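Local coordinates for esterase (Xanthomonas oryzae pv. oryzae, PDB 3H2G), which is an esterase that degrades the cell wall of rice and serves this bacterial pathogen in virulence, using a distinctive substrate recognition module, at residues Thr276-Leu280 with Asn281-Pro285; Leu216-Ser220 with Gly221-Val225; Cys384-Val387 with Val388-Leu392; Gln96-Glu99 with Ile100-Ala103. All blocks are in the same frame, centred on the assembly; numbering follows the deposited sequence.

In the fold
All four contacts are local, made along a helix or round its end, and no two touch. Interactions 1 and 2 close helices 275-280 and 211-218, both in the helical part of the chain inserted between sheet strands 198-205 and 328-332. The first is a surface contact with a Schellman-like end; the second is partly buried, with a beta turn followed by an Asx turn. Interactions 3 and 4 run along helices 376-396 and 96-102, beside the sheet. Interaction 3 turns V388, I385 and the disulfide cysteine C384 inward, whereas interaction 4 joins a buried isoleucine to a charged, partly hydrated outer face. Interactions 2 and 4 lie on opposite sides of the chain's centre.

Interaction 1: residues Thr276-Leu280 with Asn281-Pro285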
# COMPACT_ATOMS: atom_id res chain seq x y z
N THR A 276 10.39 -11.49 2.22
CA THR A 276 10.28 -12.92 1.94
C THR A 276 11.57 -13.62 2.35
O THR A 276 11.55 -14.65 3.03
CB THR A 276 10.04 -13.19 0.44
OG1 THR A 276 8.74 -12.71 0.07
CG2 THR A 276 10.13 -14.67 0.14
N ASP A 277 12.69 -13.05 1.91
CA ASP A 277 14.01 -13.60 2.22
C ASP A 277 14.24 -13.60 3.73
O ASP A 277 14.69 -14.59 4.30
CB ASP A 277 15.09 -12.78 1.51
CG ASP A 277 16.49 -13.18 1.91
OD1 ASP A 277 16.69 -14.34 2.33
OD2 ASP A 277 17.41 -12.34 1.79
N MET A 278 13.93 -12.48 4.38
CA MET A 278 14.11 -12.38 5.82
C MET A 278 13.30 -13.42 6.58
O MET A 278 13.80 -14.03 7.53
CB MET A 278 13.73 -10.99 6.32
CG MET A 278 14.72 -9.90 5.95
SD MET A 278 14.26 -8.34 6.72
CE MET A 278 13.97 -7.32 5.27
N PHE A 279 12.05 -13.62 6.18
CA PHE A 279 11.20 -14.58 6.86
C PHE A 279 11.60 -16.04 6.62
O PHE A 279 11.57 -16.85 7.54
CB PHE A 279 9.74 -14.40 6.45
CG PHE A 279 8.80 -15.28 7.22
CD1 PHE A 279 8.64 -15.11 8.59
CD2 PHE A 279 8.10 -16.30 6.58
CE1 PHE A 279 7.80 -15.94 9.32
CE2 PHE A 279 7.26 -17.15 7.31
CZ PHE A 279 7.11 -16.97 8.68
N LEU A 280 11.98 -16.36 5.39
CA LEU A 280 12.37 -17.74 5.08
C LEU A 280 13.71 -18.12 5.70
O LEU A 280 13.91 -19.28 6.08
CB LEU A 280 12.43 -17.94 3.56
CG LEU A 280 12.88 -19.32 3.06
CD1 LEU A 280 11.91 -20.38 3.54
CD2 LEU A 280 12.95 -19.32 1.53
N ASN A 281 14.62 -17.16 5.80
CA ASN A 281 15.94 -17.46 6.35
C ASN A 281 16.20 -17.01 7.78
O ASN A 281 17.35 -16.92 8.21
CB ASN A 281 17.01 -16.91 5.40
CG ASN A 281 16.93 -17.56 4.03
OD1 ASN A 281 17.03 -18.78 3.89
ND2 ASN A 281 16.73 -16.74 3.00
N ASP A 282 15.13 -16.75 8.52
CA ASP A 282 15.22 -16.35 9.92
C ASP A 282 16.21 -15.22 10.20
O ASP A 282 17.00 -15.31 11.13
CB ASP A 282 15.60 -17.55 10.79
CG ASP A 282 14.78 -18.78 10.49
OD1 ASP A 282 13.53 -18.67 10.43
OD2 ASP A 282 15.37 -19.87 10.33
N THR A 283 16.17 -14.15 9.41
CA THR A 283 17.09 -13.04 9.64
C THR A 283 16.84 -12.47 11.03
O THR A 283 17.77 -12.07 11.73
CB THR A 283 16.91 -11.94 8.59
OG1 THR A 283 15.58 -11.41 8.65
CG2 THR A 283 17.16 -12.51 7.20
N LEU A 284 15.57 -12.43 11.43
CA LEU A 284 15.18 -11.95 12.74
C LEU A 284 14.45 -13.10 13.42
O LEU A 284 13.98 -14.03 12.76
CB LEU A 284 14.25 -10.74 12.63
CG LEU A 284 14.83 -9.48 11.99
CD1 LEU A 284 13.80 -8.35 12.04
CD2 LEU A 284 16.11 -9.07 12.71
N PRO A 285 14.34 -13.08 14.76
CA PRO A 285 13.64 -14.18 15.43
C PRO A 285 12.17 -14.29 15.05
O PRO A 285 11.56 -13.34 14.56
CB PRO A 285 13.85 -13.86 16.91
CG PRO A 285 13.98 -12.37 16.93
CD PRO A 285 14.85 -12.09 15.73
O HOH W 1 13.04 -13.02 10.08
O HOH W 2 11.48 -17.04 10.13
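M278 and T283 meet where helix 275-280 ends in a Schellman-like turn, with N281 the first residue outside helical geometry and D282 in the left-handed region. The backbone bonds define the turn. T283 N reaches back five residues to M278 O (3.0 Å, N-H...O 164°), arriving in the carbonyl plane on a lone pair: the six-to-one bond of the motif. The companion approach from D282 N to F279 O is stretched to 3.7 Å. One step earlier N281 N still binds D277 O at 3.0 Å, in the ordinary i to i+4 manner.

Packing covers the same place. OG1 of T283 comes against CB of M278 at 3.0 Å, a tight approach, while CG2 settles over M278 CA. With chi1 at 61°, OG1 stands between the backbone N and carbonyl carbon of T283, the torsion that turns it to the methionine. M278 itself leads inward to L233 of helix 231-246, where L284 also packs; F279 meets F230 edge-to-face.

Polar side chains hold the outer face. The D277 carboxylate and the N281 amide are turned 76° apart, and ND2 donates to D277 OD1; that bond is so short that its exact length is doubtful. A weak bond also joins N281 ND2 to D277 O. The other carboxylate oxygen, D277 OD2, is bound by Q273.

Two waters bridge the helix end and the loop. One molecule donates to M278 O and accepts from L284 N. Another donates to both F279 O and D282 OD1, at 2.6 Å each.

Interaction 2: residues Leu216-Ser220 with Gly221-Val225; sequences LDSWS and GSNAV
S218 O receives G221 N at 2.8 Å, closing a type I beta turn over S218-G221 as helix 211-218 runs out, and G221 leaves helical geometry with a positive phi of 114°. Glycine suits this corner, since a CB would be jammed against the carbonyl oxygen of S220.

Beyond the turn the chain doubles back, and N223 points its side chain to the helix end. Its ND2 donates to S218 OG at 2.9 Å in a nearly straight bond (N-H...O 171°), the hydroxyl lying in the amide plane. A chi1 of 52° places CG between the backbone N and the carbonyl carbon, from where ND2 meets the serine; CB lies 3.7 Å from D217 O. The same ND2 is also bound to A337 O, and OD1 accepts from V225 N in an Asx turn and from G226 N, so several bonds fix the rotation of the amide. N223 lies near, without touching, residues in a probable Ser-His-Asp triad, S176, H377 and D336.

D217 is bound by Q213 and, through a salt bridge, by K342, while W219 turns away from the loop and stacks with Y299 and F302 of helix 296-304. At the solvent side the hydroxyls of S220 and S222 stand 3.7 Å apart, OG to OG. One water joins them, 2.7 Å from S220 OG and 2.8 Å from S222 OG.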
# COMPACT_ATOMS: atom_id res chain seq x y z
N LEU A 216 -1.65 -2.62 18.82
CA LEU A 216 -2.01 -2.98 20.19
C LEU A 216 -2.65 -4.37 20.22
O LEU A 216 -2.27 -5.22 21.02
CB LEU A 216 -3.00 -1.96 20.77
CG LEU A 216 -2.47 -0.57 21.11
CD1 LEU A 216 -3.62 0.37 21.42
CD2 LEU A 216 -1.51 -0.66 22.30
N ASP A 217 -3.60 -4.60 19.32
CA ASP A 217 -4.30 -5.89 19.28
C ASP A 217 -3.40 -7.11 19.02
O ASP A 217 -3.69 -8.20 19.52
CB ASP A 217 -5.41 -5.85 18.23
CG ASP A 217 -6.52 -4.88 18.59
OD1 ASP A 217 -6.57 -4.43 19.75
OD2 ASP A 217 -7.35 -4.57 17.71
N SER A 218 -2.34 -6.92 18.25
CA SER A 218 -1.43 -8.03 17.93
C SER A 218 -0.10 -7.97 18.67
O SER A 218 0.79 -8.78 18.40
CB SER A 218 -1.13 -8.04 16.42
OG SER A 218 -2.29 -8.28 15.65
N TRP A 219 0.04 -7.04 19.61
CA TRP A 219 1.30 -6.88 20.33
C TRP A 219 1.87 -8.14 20.99
O TRP A 219 3.09 -8.32 21.03
CB TRP A 219 1.17 -5.77 21.38
CG TRP A 219 2.50 -5.24 21.82
CD1 TRP A 219 3.07 -5.36 23.06
CD2 TRP A 219 3.44 -4.50 21.02
NE1 TRP A 219 4.30 -4.76 23.08
CE2 TRP A 219 4.56 -4.22 21.84
CE3 TRP A 219 3.45 -4.06 19.69
CZ2 TRP A 219 5.67 -3.52 21.37
CZ3 TRP A 219 4.56 -3.36 19.23
CH2 TRP A 219 5.65 -3.09 20.07
N SER A 220 1.01 -9.02 21.50
CA SER A 220 1.46 -10.24 22.16
C SER A 220 2.01 -11.26 21.16
O SER A 220 2.67 -12.23 21.54
CB SER A 220 0.32 -10.88 22.94
OG SER A 220 -0.65 -11.43 22.06
N GLY A 221 1.72 -11.03 19.88
CA GLY A 221 2.16 -11.95 18.85
C GLY A 221 0.97 -12.62 18.19
O GLY A 221 1.11 -13.29 17.16
N SER A 222 -0.20 -12.46 18.79
CA SER A 222 -1.42 -13.05 18.25
C SER A 222 -2.57 -12.11 18.53
O SER A 222 -2.50 -11.27 19.43
CB SER A 222 -1.70 -14.41 18.88
OG SER A 222 -2.11 -14.28 20.23
N ASN A 223 -3.63 -12.24 17.75
CA ASN A 223 -4.82 -11.42 17.93
C ASN A 223 -6.03 -12.35 17.92
O ASN A 223 -5.88 -13.57 17.87
CB ASN A 223 -4.92 -10.38 16.81
CG ASN A 223 -4.81 -10.99 15.43
OD1 ASN A 223 -5.58 -11.87 15.06
ND2 ASN A 223 -3.83 -10.52 14.66
N ALA A 224 -7.22 -11.76 17.96
CA ALA A 224 -8.46 -12.54 17.98
C ALA A 224 -8.61 -13.47 16.79
O ALA A 224 -9.29 -14.50 16.88
CB ALA A 224 -9.66 -11.60 18.07
N VAL A 225 -7.99 -13.12 15.67
CA VAL A 225 -8.08 -13.93 14.45
C VAL A 225 -7.07 -15.07 14.45
O VAL A 225 -7.40 -16.21 14.12
CB VAL A 225 -7.86 -13.06 13.19
CG1 VAL A 225 -8.04 -13.91 11.94
CG2 VAL A 225 -8.83 -11.89 13.18
O HOH W 3 -2.44 -13.32 22.80

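Interaction 3: residues Cys384-Val387 with Val388-Leu392; sequences CIVV and VRDQL
V387 and Q391, one helical turn apart, run side by side in the same direction. The CG1 methyl of V387, anti to its own backbone N (chi1 169°), lies 3.4 Å from NE2 of Q391, whose chain, extended beyond CG, carries NE2 alongside the methyl. V386 repeats this alignment with both D390 and R389: its CG1 is 3.7 Å from D390 OD2 and 4.0 Å from R389 NH2, meeting the guanidinium obliquely.

R389 and D390 are turned together by a salt bridge. NE and NH2 of the arginine, side-on, both donate to D390 OD1, each at 3.0 Å, with the carboxylate carbon in the guanidinium plane. A bend in R389 at chi3 (66°) swings the guanidinium back to its neighbour. Its NH2 also forms a salt bridge with E38 and its NH1 donates to R112 O, so the charge is shared between two acids.

V388 faces the interior instead. Its CG2 sits 3.0 Å from C384 O, a close approach to the oxygen, which also accepts V388 N in a nearly straight bond of 2.8 Å. C384 is disulfide-bonded to C331 of strand 328-332, and V388 packs on L329 of that strand and A203 of strand 198-205. Helix 376-396 thus packs V388 and C384 on the central sheet and I385 on helix 108-114, with D390 and Q391 exposed, as befits a helix flanking the sheet of an alpha/beta-hydrolase fold.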
# COMPACT_ATOMS: atom_id res chain seq x y z
N CYS A 384 -9.61 -9.50 -3.62
CA CYS A 384 -10.22 -8.19 -3.41
C CYS A 384 -10.14 -7.30 -4.64
O CYS A 384 -11.06 -6.53 -4.92
CB CYS A 384 -9.57 -7.49 -2.23
SG CYS A 384 -10.30 -7.92 -0.62
N ILE A 385 -9.04 -7.38 -5.39
CA ILE A 385 -8.92 -6.56 -6.59
C ILE A 385 -10.10 -6.91 -7.50
O ILE A 385 -10.77 -6.03 -8.04
CB ILE A 385 -7.60 -6.84 -7.35
CG1 ILE A 385 -6.44 -6.12 -6.64
CG2 ILE A 385 -7.70 -6.37 -8.80
CD1 ILE A 385 -5.07 -6.44 -7.22
N VAL A 386 -10.37 -8.21 -7.64
CA VAL A 386 -11.48 -8.66 -8.47
C VAL A 386 -12.82 -8.18 -7.93
O VAL A 386 -13.64 -7.64 -8.67
CB VAL A 386 -11.49 -10.20 -8.59
CG1 VAL A 386 -12.76 -10.68 -9.28
CG2 VAL A 386 -10.26 -10.66 -9.37
N VAL A 387 -13.04 -8.37 -6.63
CA VAL A 387 -14.29 -7.96 -6.00
C VAL A 387 -14.58 -6.46 -6.05
O VAL A 387 -15.69 -6.06 -6.41
CB VAL A 387 -14.34 -8.43 -4.52
CG1 VAL A 387 -15.51 -7.78 -3.79
CG2 VAL A 387 -14.46 -9.94 -4.47
N VAL A 388 -13.60 -5.63 -5.70
CA VAL A 388 -13.82 -4.19 -5.72
C VAL A 388 -14.00 -3.66 -7.14
O VAL A 388 -14.76 -2.72 -7.37
CB VAL A 388 -12.67 -3.43 -5.01
CG1 VAL A 388 -12.57 -3.89 -3.56
CG2 VAL A 388 -11.36 -3.65 -5.74
N ARG A 389 -13.30 -4.26 -8.10
CA ARG A 389 -13.45 -3.85 -9.49
C ARG A 389 -14.89 -4.11 -9.92
O ARG A 389 -15.56 -3.23 -10.47
CB ARG A 389 -12.51 -4.66 -10.39
CG ARG A 389 -12.64 -4.36 -11.88
CD ARG A 389 -12.01 -5.46 -12.72
NE ARG A 389 -12.75 -6.72 -12.58
CZ ARG A 389 -12.32 -7.90 -13.02
NH1 ARG A 389 -11.15 -8.00 -13.64
NH2 ARG A 389 -13.06 -8.98 -12.84
N ASP A 390 -15.36 -5.33 -9.66
CA ASP A 390 -16.72 -5.72 -10.04
C ASP A 390 -17.83 -4.96 -9.31
O ASP A 390 -18.81 -4.54 -9.92
CB ASP A 390 -16.94 -7.22 -9.79
CG ASP A 390 -16.06 -8.10 -10.66
OD1 ASP A 390 -15.42 -7.58 -11.60
OD2 ASP A 390 -16.02 -9.32 -10.40
N GLN A 391 -17.66 -4.78 -8.00
CA GLN A 391 -18.68 -4.12 -7.19
C GLN A 391 -18.66 -2.60 -7.12
O GLN A 391 -19.71 -1.99 -6.88
CB GLN A 391 -18.65 -4.70 -5.77
CG GLN A 391 -19.20 -6.12 -5.69
CD GLN A 391 -19.14 -6.70 -4.29
OE1 GLN A 391 -19.36 -5.99 -3.30
NE2 GLN A 391 -18.86 -7.99 -4.20
N LEU A 392 -17.50 -1.98 -7.33
CA LEU A 392 -17.43 -0.53 -7.27
C LEU A 392 -16.77 0.17 -8.45
O LEU A 392 -17.38 1.02 -9.09
CB LEU A 392 -16.70 -0.08 -5.99
CG LEU A 392 -16.50 1.44 -5.85
CD1 LEU A 392 -17.86 2.13 -5.74
CD2 LEU A 392 -15.65 1.74 -4.62

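Interaction 4: residues Gln96-Glu99 with Ile100-Ala103; sequences QAKE and IRDA
I100 packs tightly against the backbone of Q96, its CG1 lying 3.3 Å from Q96 O, the carbonyl that also accepts I100 N. With chi1 at -67°, CG1 lies beside the backbone N, which brings it to the end of that carbonyl. K98 and R101 form a second close pair, side by side and pointing the same way: R101 bends at chi2 and chi3 until NH2 is 4.0 Å from K98 CG. NH1 comes to 2.9 Å from K98 O near the guanidinium plane, but at too poor an angle for a hydrogen bond. It makes instead a salt bridge to D102 OD1 (2.7 Å).

The other flank is loose and open to solvent. E99 OE1 and D102 OD2 are 4.2 Å apart, like charges whose repulsion is probably eased by a water donating to both, 2.7 Å from E99 OE1 and 2.6 Å from D102 OD2. The amine of K98 is drawn off to salt bridges with E48 and E95.

The short helix 96-102 lies beside the antiparallel end of the sheet: A97 and R101 touch L13 of strand 7-16, and Q96 and A97 rest on V66 of strand 60-71.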
# COMPACT_ATOMS: atom_id res chain seq x y z
N GLN A 96 8.47 -1.61 -8.86
CA GLN A 96 7.30 -2.37 -9.32
C GLN A 96 7.30 -2.65 -10.82
O GLN A 96 6.95 -3.75 -11.26
CB GLN A 96 6.01 -1.63 -8.99
CG GLN A 96 5.73 -1.43 -7.52
CD GLN A 96 4.49 -0.60 -7.30
OE1 GLN A 96 3.37 -1.11 -7.37
NE2 GLN A 96 4.68 0.69 -7.07
N ALA A 97 7.69 -1.65 -11.61
CA ALA A 97 7.70 -1.79 -13.07
C ALA A 97 8.60 -2.93 -13.53
O ALA A 97 8.20 -3.75 -14.36
CB ALA A 97 8.15 -0.48 -13.71
N LYS A 98 9.81 -3.00 -12.98
CA LYS A 98 10.73 -4.06 -13.37
C LYS A 98 10.29 -5.42 -12.85
O LYS A 98 10.56 -6.45 -13.47
CB LYS A 98 12.14 -3.72 -12.88
CG LYS A 98 12.78 -2.60 -13.69
CD LYS A 98 14.24 -2.37 -13.34
CE LYS A 98 14.89 -1.40 -14.32
NZ LYS A 98 14.25 -0.06 -14.32
N GLU A 99 9.59 -5.43 -11.71
CA GLU A 99 9.11 -6.68 -11.14
C GLU A 99 8.04 -7.28 -12.06
O GLU A 99 8.03 -8.48 -12.32
CB GLU A 99 8.53 -6.44 -9.75
CG GLU A 99 8.04 -7.69 -9.02
CD GLU A 99 9.11 -8.77 -8.91
OE1 GLU A 99 10.29 -8.43 -8.68
OE2 GLU A 99 8.76 -9.96 -9.05
N ILE A 100 7.13 -6.44 -12.56
CA ILE A 100 6.08 -6.91 -13.46
C ILE A 100 6.74 -7.43 -14.73
O ILE A 100 6.34 -8.46 -15.29
CB ILE A 100 5.09 -5.78 -13.80
CG1 ILE A 100 4.32 -5.38 -12.54
CG2 ILE A 100 4.14 -6.22 -14.91
CD1 ILE A 100 3.33 -4.25 -12.75
N ARG A 101 7.77 -6.73 -15.19
CA ARG A 101 8.49 -7.14 -16.39
C ARG A 101 9.13 -8.51 -16.14
O ARG A 101 9.06 -9.40 -16.99
CB ARG A 101 9.56 -6.10 -16.74
CG ARG A 101 10.07 -6.21 -18.17
CD ARG A 101 11.38 -6.97 -18.28
NE ARG A 101 12.53 -6.11 -18.01
CZ ARG A 101 12.99 -5.82 -16.80
NH1 ARG A 101 12.39 -6.31 -15.72
NH2 ARG A 101 14.04 -5.02 -16.66
N ASP A 102 9.75 -8.68 -14.97
CA ASP A 102 10.38 -9.95 -14.63
C ASP A 102 9.35 -11.07 -14.58
O ASP A 102 9.63 -12.21 -14.96
CB ASP A 102 11.09 -9.88 -13.27
CG ASP A 102 12.26 -8.93 -13.27
OD1 ASP A 102 12.80 -8.63 -14.37
OD2 ASP A 102 12.66 -8.48 -12.18
N ALA A 103 8.15 -10.75 -14.09
CA ALA A 103 7.08 -11.73 -13.98
C ALA A 103 6.36 -11.94 -15.31
O ALA A 103 5.38 -12.68 -15.39
CB ALA A 103 6.08 -11.28 -12.91
O HOH W 4 12.08 -7.02 -10.06